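Side-chain contact in N-acetylmuramoyl-L-alanine amidase (Clostridium intestinale URNW, PDB 6SRT), which probably hydrolyses the amide bond between N-acetylmuramic acid and L-alanine in bacterial peptidoglycan, as a zinc-binding endolysin amidase: residues A[124-129]-A[164-169]. Numbering follows the deposited sequence.
Sequences SLIALS and AKLNVK
Ile126 on helix 119-136 faces Leu166 of segment 164-169, and their CA atoms, 7.0 Å apart, are the nearest CA pair of the two segments. Asn167 then takes a positive phi (62°), and a Schellman motif ends the C-terminal helix there.

Leu166 carries much of the contact with its two methyls. Leu166 CD1 meets Ser129 CB at 3.7 Å. Leu166 CD2 lies against Ile126, 4.0 Å from Ile126 CG2 and 3.8 Å from Ile126 O. The two side chains run antiparallel, each passing the other's flank. Ile126 uses its other branch on Lys165. CG1 sits beside the backbone N (chi1 -61°), and from there Ile126 CD1 reaches Lys165 CB at 3.9 Å. Here the isoleucine lies roughly perpendicular to the lysine chain. The lysine runs on extended past it, and its NZ forms a salt bridge with Glu161.

Ser129 turns its CB to Leu166 and its hydroxyl back to its own helix. Ser129 OG donates to Leu125 O at 2.7 Å, tilted 25° from the carbonyl plane. Ser129 N reaches the same oxygen from the opposite face. OG also forms a hydrogen bond with Tyr46 OH, on strand 43-48 of the sheet. Met133, Arg130 and Leu141 also touch the Leu166 side chain.

In this Amidase_2 (PGRP-like) domain, the contact packs the chain's last helical turn on helix 119-136, whose Leu125 and Leu128 lie on strands 103-108 and 75-77. No hydrogen bond joins the two segments. Apolar contact holds them together here, while the Ser129 hydroxyl pairs with Leu125 and Tyr46, and the Lys165 ammonium with Glu161.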
# COMPACT_ATOMS: atom_id res chain seq x y z
N SER A 124 4.51 -2.25 -11.19
CA SER A 124 4.43 -2.93 -9.89
C SER A 124 3.02 -2.75 -9.30
O SER A 124 2.46 -3.73 -8.69
CB SER A 124 5.50 -2.47 -8.98
OG SER A 124 6.72 -2.92 -9.47
N LEU A 125 2.41 -1.57 -9.38
CA LEU A 125 1.06 -1.35 -8.84
C LEU A 125 0.10 -2.33 -9.50
O LEU A 125 -0.78 -2.92 -8.82
CB LEU A 125 0.60 0.10 -9.08
CG LEU A 125 1.18 1.09 -8.07
CD1 LEU A 125 1.14 2.48 -8.61
CD2 LEU A 125 0.43 0.99 -6.72
N ILE A 126 0.14 -2.51 -10.80
CA ILE A 126 -0.79 -3.41 -11.49
C ILE A 126 -0.51 -4.84 -11.07
O ILE A 126 -1.48 -5.59 -10.78
CB ILE A 126 -0.70 -3.23 -13.01
CG1 ILE A 126 -1.06 -1.82 -13.44
CG2 ILE A 126 -1.56 -4.24 -13.75
CD1 ILE A 126 -2.38 -1.34 -12.99
N ALA A 127 0.74 -5.26 -11.10
CA ALA A 127 1.05 -6.67 -10.82
C ALA A 127 0.67 -6.99 -9.37
O ALA A 127 0.08 -8.08 -9.11
CB ALA A 127 2.48 -6.95 -11.08
N LEU A 128 1.00 -6.15 -8.44
CA LEU A 128 0.72 -6.42 -7.04
C LEU A 128 -0.79 -6.37 -6.79
O LEU A 128 -1.33 -7.24 -6.05
CB LEU A 128 1.39 -5.34 -6.18
CG LEU A 128 1.12 -5.45 -4.68
CD1 LEU A 128 1.65 -6.72 -4.07
CD2 LEU A 128 1.72 -4.23 -3.95
N SER A 129 -1.48 -5.39 -7.36
CA SER A 129 -2.94 -5.33 -7.15
C SER A 129 -3.62 -6.60 -7.71
O SER A 129 -4.47 -7.15 -7.01
CB SER A 129 -3.51 -4.09 -7.77
OG SER A 129 -2.95 -2.90 -7.23
N ALA A 164 -8.74 0.85 -14.88
CA ALA A 164 -8.96 0.45 -16.28
C ALA A 164 -8.09 -0.76 -16.64
O ALA A 164 -8.63 -1.74 -17.21
CB ALA A 164 -8.73 1.61 -17.21
N LYS A 165 -6.80 -0.75 -16.28
CA LYS A 165 -5.92 -1.87 -16.57
C LYS A 165 -6.36 -3.12 -15.83
O LYS A 165 -6.15 -4.21 -16.37
CB LYS A 165 -4.50 -1.50 -16.22
CG LYS A 165 -3.90 -0.51 -17.21
CD LYS A 165 -2.52 -0.03 -16.94
CE LYS A 165 -1.88 0.51 -18.22
NZ LYS A 165 -0.54 1.10 -17.97
N LEU A 166 -6.90 -2.97 -14.64
CA LEU A 166 -7.37 -4.13 -13.85
C LEU A 166 -8.79 -4.53 -14.17
O LEU A 166 -9.29 -5.49 -13.57
CB LEU A 166 -7.20 -3.77 -12.38
CG LEU A 166 -5.78 -3.63 -11.91
CD1 LEU A 166 -5.69 -2.97 -10.53
CD2 LEU A 166 -5.04 -4.97 -11.85
N ASN A 167 -9.46 -3.83 -15.07
CA ASN A 167 -10.84 -4.15 -15.48
C ASN A 167 -11.77 -4.03 -14.27
O ASN A 167 -12.65 -4.92 -14.09
CB ASN A 167 -10.95 -5.52 -16.15
CG ASN A 167 -12.31 -5.74 -16.78
OD1 ASN A 167 -12.95 -4.79 -17.26
ND2 ASN A 167 -12.74 -6.98 -16.81
N VAL A 168 -11.65 -2.96 -13.51
CA VAL A 168 -12.55 -2.66 -12.37
C VAL A 168 -13.35 -1.42 -12.72
O VAL A 168 -12.76 -0.43 -13.09
CB VAL A 168 -11.65 -2.28 -11.17
CG1 VAL A 168 -12.45 -1.65 -10.07
CG2 VAL A 168 -10.98 -3.48 -10.69
N LYS A 169 -14.65 -1.45 -12.48
CA LYS A 169 -15.54 -0.33 -12.87
C LYS A 169 -15.83 0.58 -11.69
O LYS A 169 -16.29 1.73 -11.86
CB LYS A 169 -16.88 -0.88 -13.35
CG LYS A 169 -16.87 -1.81 -14.54
CD LYS A 169 -17.08 -1.14 -15.88
CE LYS A 169 -17.52 -2.12 -16.94
NZ LYS A 169 -16.62 -3.30 -17.01
OXT LYS A 169 -15.67 0.20 -10.58